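Local structure of SAM-dependent methyltransferase (Geobacter sulfurreducens, 5BP7) at residues T61-L66 / D125-A131; L57-T61 / H81-G85. The protein probably catalyses the transfer of a methyl group from S-adenosyl-L-methionine to a substrate, and binds the spent cofactor S-adenosyl-L-homocysteine. All blocks are in the same frame, centred on the assembly; numbering follows the deposited sequence.

Contact 1 of 2, residues T61-L66 / D125-A131; sequences TRVLDL and DKAGVAA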
ATOM      1  N   THR A  61      12.975  14.708   8.490  1.00 35.55           N
ATOM      2  CA  THR A  61      11.858  14.027   9.174  1.00 34.89           C
ATOM      3  C   THR A  61      12.061  12.538   8.930  1.00 33.83           C
ATOM      4  O   THR A  61      12.373  12.146   7.823  1.00 32.50           O
ATOM      5  CB  THR A  61      10.484  14.436   8.585  1.00 34.61           C
ATOM      6  OG1 THR A  61      10.238  15.813   8.850  1.00 36.26           O
ATOM      7  CG2 THR A  61       9.357  13.606   9.153  1.00 34.04           C
ATOM      8  N   ARG A  62      11.875  11.744   9.972  1.00 33.14           N
ATOM      9  CA  ARG A  62      12.022  10.308   9.871  1.00 33.07           C
ATOM     10  C   ARG A  62      10.666   9.672   9.502  1.00 32.25           C
ATOM     11  O   ARG A  62       9.646   9.923  10.169  1.00 31.68           O
ATOM     12  CB  ARG A  62      12.554   9.718  11.195  1.00 34.39           C
ATOM     13  CG  ARG A  62      12.589   8.196  11.188  1.00 34.49           C
ATOM     14  CD  ARG A  62      13.280   7.549  12.363  1.00 36.15           C
ATOM     15  NE  ARG A  62      12.842   6.174  12.588  1.00 36.37           N
ATOM     16  CZ  ARG A  62      13.235   5.097  11.899  1.00 36.66           C
ATOM     17  NH1 ARG A  62      14.094   5.167  10.866  1.00 36.23           N
ATOM     18  NH2 ARG A  62      12.752   3.913  12.249  1.00 37.58           N
ATOM     19  N   VAL A  63      10.682   8.816   8.489  1.00 30.95           N
ATOM     20  CA  VAL A  63       9.498   8.076   8.071  1.00 30.87           C
ATOM     21  C   VAL A  63       9.702   6.560   8.257  1.00 30.62           C
ATOM     22  O   VAL A  63      10.643   5.986   7.704  1.00 30.58           O
ATOM     23  CB  VAL A  63       9.158   8.346   6.567  1.00 31.25           C
ATOM     24  CG1 VAL A  63       7.898   7.582   6.143  1.00 30.70           C
ATOM     25  CG2 VAL A  63       8.975   9.828   6.300  1.00 31.37           C
ATOM     26  N   LEU A  64       8.839   5.921   9.042  1.00 30.50           N
ATOM     27  CA  LEU A  64       8.787   4.465   9.144  1.00 30.73           C
ATOM     28  C   LEU A  64       7.643   3.983   8.277  1.00 30.56           C
ATOM     29  O   LEU A  64       6.497   4.457   8.419  1.00 30.58           O
ATOM     30  CB  LEU A  64       8.548   3.986  10.595  1.00 31.91           C
ATOM     31  CG  LEU A  64       8.334   2.469  10.812  1.00 32.47           C
ATOM     32  CD1 LEU A  64       9.600   1.713  10.514  1.00 32.77           C
ATOM     33  CD2 LEU A  64       7.890   2.173  12.239  1.00 34.43           C
ATOM     34  N   ASP A  65       7.932   3.018   7.416  1.00 30.97           N
ATOM     35  CA  ASP A  65       6.938   2.475   6.480  1.00 31.41           C
ATOM     36  C   ASP A  65       6.863   0.958   6.627  1.00 31.15           C
ATOM     37  O   ASP A  65       7.802   0.258   6.289  1.00 31.17           O
ATOM     38  CB  ASP A  65       7.303   2.876   5.041  1.00 32.15           C
ATOM     39  CG  ASP A  65       6.186   2.590   4.029  1.00 34.08           C
ATOM     40  OD1 ASP A  65       5.003   2.372   4.431  1.00 36.25           O
ATOM     41  OD2 ASP A  65       6.477   2.595   2.799  1.00 35.72           O
ATOM     42  N   LEU A  66       5.749   0.460   7.166  1.00 30.95           N
ATOM     43  CA  LEU A  66       5.529  -0.975   7.321  1.00 31.36           C
ATOM     44  C   LEU A  66       4.772  -1.527   6.124  1.00 31.34           C
ATOM     45  O   LEU A  66       3.669  -1.049   5.791  1.00 31.55           O
ATOM     46  CB  LEU A  66       4.746  -1.273   8.598  1.00 32.25           C
ATOM     47  CG  LEU A  66       5.330  -0.757   9.918  1.00 32.52           C
ATOM     48  CD1 LEU A  66       4.550  -1.341  11.076  1.00 34.25           C
ATOM     49  CD2 LEU A  66       6.803  -1.096  10.063  1.00 32.64           C
ATOM     50  N   ASP A 125      13.693   4.004  17.375  1.00 39.31           N
ATOM     51  CA  ASP A 125      13.855   5.277  16.722  1.00 39.35           C
ATOM     52  C   ASP A 125      12.478   5.794  16.283  1.00 37.58           C
ATOM     53  O   ASP A 125      11.993   5.419  15.241  1.00 36.28           O
ATOM     54  CB  ASP A 125      14.807   5.041  15.527  1.00 39.59           C
ATOM     55  CG  ASP A 125      15.198   6.305  14.836  1.00 40.68           C
ATOM     56  OD1 ASP A 125      14.822   7.423  15.298  1.00 40.69           O
ATOM     57  OD2 ASP A 125      15.867   6.158  13.788  1.00 40.76           O
ATOM     58  N   LYS A 126      11.876   6.687  17.073  1.00 36.55           N
ATOM     59  CA  LYS A 126      10.519   7.141  16.801  1.00 35.92           C
ATOM     60  C   LYS A 126      10.461   7.994  15.523  1.00 34.52           C
ATOM     61  O   LYS A 126      11.364   8.783  15.220  1.00 35.06           O
ATOM     62  CB  LYS A 126       9.925   7.946  17.983  1.00 37.39           C
ATOM     63  CG  LYS A 126       9.916   7.279  19.357  1.00 38.62           C
ATOM     64  CD  LYS A 126       9.114   6.009  19.371  1.00 39.35           C
ATOM     65  CE  LYS A 126       9.257   5.220  20.683  1.00 41.62           C
ATOM     66  NZ  LYS A 126       9.018   3.756  20.412  1.00 41.36           N
ATOM     67  N   ALA A 127       9.349   7.879  14.823  1.00 33.28           N
ATOM     68  CA  ALA A 127       9.194   8.498  13.510  1.00 32.78           C
ATOM     69  C   ALA A 127       8.204   9.658  13.546  1.00 32.72           C
ATOM     70  O   ALA A 127       7.186   9.581  14.227  1.00 33.16           O
ATOM     71  CB  ALA A 127       8.740   7.457  12.511  1.00 31.69           C
ATOM     72  N   GLY A 128       8.524  10.724  12.817  1.00 32.45           N
ATOM     73  CA  GLY A 128       7.591  11.827  12.569  1.00 32.57           C
ATOM     74  C   GLY A 128       6.424  11.440  11.658  1.00 31.42           C
ATOM     75  O   GLY A 128       5.351  12.021  11.754  1.00 30.69           O
ATOM     76  N   VAL A 129       6.636  10.436  10.808  1.00 30.63           N
ATOM     77  CA  VAL A 129       5.563   9.788  10.064  1.00 30.15           C
ATOM     78  C   VAL A 129       5.683   8.273  10.227  1.00 30.62           C
ATOM     79  O   VAL A 129       6.748   7.712   9.937  1.00 32.28           O
ATOM     80  CB  VAL A 129       5.634  10.141   8.573  1.00 29.73           C
ATOM     81  CG1 VAL A 129       4.552   9.425   7.797  1.00 29.06           C
ATOM     82  CG2 VAL A 129       5.507  11.644   8.385  1.00 30.24           C
ATOM     83  N   ALA A 130       4.625   7.626  10.729  1.00 30.07           N
ATOM     84  CA  ALA A 130       4.580   6.178  10.878  1.00 30.32           C
ATOM     85  C   ALA A 130       3.474   5.663   9.975  1.00 30.67           C
ATOM     86  O   ALA A 130       2.282   5.956  10.205  1.00 31.54           O
ATOM     87  CB  ALA A 130       4.299   5.790  12.312  1.00 31.01           C
ATOM     88  N   ALA A 131       3.849   4.866   8.978  1.00 30.06           N
ATOM     89  CA  ALA A 131       2.972   4.534   7.877  1.00 29.93           C
ATOM     90  C   ALA A 131       2.735   3.045   7.660  1.00 30.05           C
ATOM     91  O   ALA A 131       3.636   2.242   7.785  1.00 30.34           O
ATOM     92  CB  ALA A 131       3.527   5.131   6.611  1.00 30.24           C
TER

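Contact 2 of 2, residues L57-T61 / H81-G85; sequences LEPGT and HGIIG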
ATOM      1  N   LEU A  57       6.368  18.078   4.976  1.00 40.30           N
ATOM      2  CA  LEU A  57       7.458  17.437   5.650  1.00 42.87           C
ATOM      3  C   LEU A  57       8.764  18.227   5.570  1.00 44.38           C
ATOM      4  O   LEU A  57       9.258  18.541   4.496  1.00 43.78           O
ATOM      5  CB  LEU A  57       7.768  16.111   5.015  1.00 42.32           C
ATOM      6  CG  LEU A  57       6.685  15.049   4.833  1.00 41.98           C
ATOM      7  CD1 LEU A  57       7.039  14.091   3.717  1.00 40.96           C
ATOM      8  CD2 LEU A  57       6.446  14.308   6.140  1.00 43.08           C
ATOM      9  N   GLU A  58       9.335  18.509   6.731  1.00 46.69           N
ATOM     10  CA  GLU A  58      10.603  19.203   6.801  1.00 48.18           C
ATOM     11  C   GLU A  58      11.757  18.232   6.500  1.00 47.77           C
ATOM     12  O   GLU A  58      11.628  17.036   6.746  1.00 46.42           O
ATOM     13  CB  GLU A  58      10.692  19.869   8.158  1.00 51.13           C
ATOM     14  CG  GLU A  58       9.678  21.026   8.257  1.00 52.35           C
ATOM     15  CD  GLU A  58       9.360  21.443   9.684  1.00 56.24           C
ATOM     16  OE1 GLU A  58      10.202  21.195  10.567  1.00 60.87           O
ATOM     17  OE2 GLU A  58       8.284  22.044   9.947  1.00 59.00           O
ATOM     18  N   PRO A  59      12.874  18.742   5.942  1.00 39.93           N
ATOM     19  CA  PRO A  59      14.027  17.867   5.725  1.00 38.79           C
ATOM     20  C   PRO A  59      14.506  17.206   7.013  1.00 38.21           C
ATOM     21  O   PRO A  59      14.460  17.805   8.087  1.00 38.12           O
ATOM     22  CB  PRO A  59      15.106  18.809   5.178  1.00 40.84           C
ATOM     23  CG  PRO A  59      14.380  20.003   4.674  1.00 42.07           C
ATOM     24  CD  PRO A  59      13.159  20.141   5.534  1.00 41.45           C
ATOM     25  N   GLY A  60      14.886  15.945   6.899  1.00 37.03           N
ATOM     26  CA  GLY A  60      15.356  15.183   8.033  1.00 37.21           C
ATOM     27  C   GLY A  60      14.247  14.517   8.844  1.00 36.20           C
ATOM     28  O   GLY A  60      14.542  13.838   9.792  1.00 35.95           O
ATOM     29  N   THR A  61      12.975  14.708   8.490  1.00 35.55           N
ATOM     30  CA  THR A  61      11.858  14.027   9.174  1.00 34.89           C
ATOM     31  C   THR A  61      12.061  12.538   8.930  1.00 33.83           C
ATOM     32  O   THR A  61      12.373  12.146   7.823  1.00 32.50           O
ATOM     33  CB  THR A  61      10.484  14.436   8.585  1.00 34.61           C
ATOM     34  OG1 THR A  61      10.238  15.813   8.850  1.00 36.26           O
ATOM     35  CG2 THR A  61       9.357  13.606   9.153  1.00 34.04           C
ATOM     36  N   HIS A  81      11.750  15.690  -0.618  1.00 34.69           N
ATOM     37  CA  HIS A  81      11.548  16.373   0.668  1.00 35.80           C
ATOM     38  C   HIS A  81      12.748  16.289   1.634  1.00 36.00           C
ATOM     39  O   HIS A  81      12.740  16.924   2.680  1.00 36.70           O
ATOM     40  CB  HIS A  81      10.214  15.910   1.284  1.00 35.05           C
ATOM     41  CG  HIS A  81       9.048  16.113   0.365  1.00 35.68           C
ATOM     42  ND1 HIS A  81       8.558  17.358   0.047  1.00 37.28           N
ATOM     43  CD2 HIS A  81       8.276  15.225  -0.309  1.00 35.27           C
ATOM     44  CE1 HIS A  81       7.530  17.234  -0.776  1.00 37.39           C
ATOM     45  NE2 HIS A  81       7.338  15.949  -1.008  1.00 36.22           N
ATOM     46  N   GLY A  82      13.738  15.459   1.305  1.00 35.74           N
ATOM     47  CA  GLY A  82      14.878  15.234   2.175  1.00 35.85           C
ATOM     48  C   GLY A  82      14.540  14.469   3.449  1.00 35.11           C
ATOM     49  O   GLY A  82      15.154  14.688   4.497  1.00 34.59           O
ATOM     50  N   ILE A  83      13.550  13.584   3.377  1.00 34.19           N
ATOM     51  CA  ILE A  83      13.235  12.725   4.530  1.00 33.70           C
ATOM     52  C   ILE A  83      14.281  11.632   4.643  1.00 33.36           C
ATOM     53  O   ILE A  83      15.044  11.379   3.718  1.00 32.80           O
ATOM     54  CB  ILE A  83      11.802  12.115   4.492  1.00 33.06           C
ATOM     55  CG1 ILE A  83      11.572  11.185   3.284  1.00 32.53           C
ATOM     56  CG2 ILE A  83      10.770  13.226   4.536  1.00 33.81           C
ATOM     57  CD1 ILE A  83      11.777   9.715   3.565  1.00 32.64           C
ATOM     58  N   ILE A  84      14.320  11.016   5.817  1.00 33.23           N
ATOM     59  CA  ILE A  84      15.104   9.804   6.040  1.00 33.12           C
ATOM     60  C   ILE A  84      14.108   8.750   6.506  1.00 32.57           C
ATOM     61  O   ILE A  84      13.001   9.094   6.926  1.00 31.82           O
ATOM     62  CB  ILE A  84      16.246   9.992   7.095  1.00 34.07           C
ATOM     63  CG1 ILE A  84      15.700  10.422   8.464  1.00 34.68           C
ATOM     64  CG2 ILE A  84      17.268  10.995   6.593  1.00 34.94           C
ATOM     65  CD1 ILE A  84      16.714  10.419   9.599  1.00 36.01           C
ATOM     66  N   GLY A  85      14.517   7.491   6.510  1.00 32.32           N
ATOM     67  CA  GLY A  85      13.679   6.470   7.083  1.00 32.23           C
ATOM     68  C   GLY A  85      13.975   5.035   6.733  1.00 33.18           C
ATOM     69  O   GLY A  85      15.003   4.710   6.113  1.00 32.73           O
TER
HETATM   70  O   HOH W   1      11.178  19.312   2.664  1.00 45.49           O

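Contact 1 of 2, residues T61-L66 / D125-A131
Strand 62-66 runs parallel to residues 129-131, with Val-63, Leu-64 and Asp-65 beside Val-129, Ala-130 and Ala-131, and four backbone hydrogen bonds join them: Val-129 N to Arg-62 O, Leu-64 N to Val-129 O, Ala-131 N to Leu-64 O and Leu-66 N to Ala-131 O. Val-63 and Val-129 lie side by side, CG2 of Val-63 resting 4.1 Å from CB of Val-129, and their branched chains suit the buried face under helix 72-81. Farther along that face the small Ala-131 sets its CB 3.8 Å from Asp-65 OD1. Leu-64, on the other face with Ala-130, brings its CB 4.0 Å from CB of Ala-127, which precedes a corner.

Where the chain turns at Gly-128, its CA passes 4.2 Å from Thr-61 CG2, a place fit for a residue without a side chain. Arg-62 stretches out from CG to NE toward Asp-125, ahead of this corner, and NE hydrogen-bonds Asp-125 O at 2.9 Å, somewhat out of the guanidinium plane. The Asp-125 carboxylate stacks over one face, the planes 12° apart, with OD2 3.3 Å from NE; since no N-H points at OD2, this salt bridge works through charge alone. Lys-126 O sits at the guanidinium edge, and NH1 bonds Thr-86 OG1. Such parallel pairing of central strands is characteristic of the Rossmann-like class I methyltransferase fold; Asp-65 here comes within about 5 Å of the bound S-adenosyl-L-homocysteine.

Contact 2 of 2, residues L57-T61 / H81-G85
Pro-59 and Gly-60 pass alongside His-81 and Gly-82 where a type II beta turn, Glu-58 to Thr-61, meets the exit of helix 72-81. The turn leads into the first strand of a beta-alpha-beta crossover, and residues 81-85 lead into the second. Gly-60 suits the third position of the turn, whose backbone angles, phi positive, would bring any CB up against the preceding carbonyl oxygen; its N donates to Gly-82 O at 2.7 Å. Gly-82 likewise takes positive phi as the helix ends, and its carbonyl oxygen lies near Pro-59 CA.

Thr-61 closes the turn twice. With chi1 at -66°, OG1 is folded back beside its own N, and OG1 and N approach Glu-58 O from the same face of the carbonyl, OG1 at 2.8 Å. A short hydroxyl side chain can make this second bond without leaving the turn. The Thr-61 carbonyl faces the other segment: Ile-84 N donates to its O at 3.0 Å, while Ile-83 CB presses in at 3.4 Å.

Both isoleucines place CG1 between the backbone N and carbonyl carbon. In Ile-83 (chi1 62°) this sends CG2 toward the turn, 3.9 Å from Leu-57 CD1, as the longer branch leads away into the core, where the side chain packs on Leu-74 and Trp-77. In Ile-84 (chi1 59°) the same rotation lays CG1 against the turn backbone, 3.8 Å from Gly-60 O. The Leu-57 side chain, which also touches Trp-77, is the apolar partner of Ile-83 CG2. A water joins the two backbones, donating to Leu-57 O at 2.8 Å and to His-81 O at 2.9 Å.

In the fold
Contacts 1 and 2 lie with centres about 10 Å apart, on the same side of the chain's centre, and share Thr-61, where the turn of contact 2 becomes strand 62-66. That strand is an interior one, third of seven in the sheet: contact 2 starts its pairing with strand 84-89, and contact 1 joins its other edge to strand 127-133. Along the chain the segments alternate, 57-61 and 61-66 preceding 81-85 and then 125-131. Val-63 N probably bonds Ile-84 O, and Leu-57 packs on Val-129, making the two continuous. Contact 2 thus lies at the strand's starting end, away from the ligand, whereas contact 1 extends toward the S-adenosyl-L-homocysteine pocket.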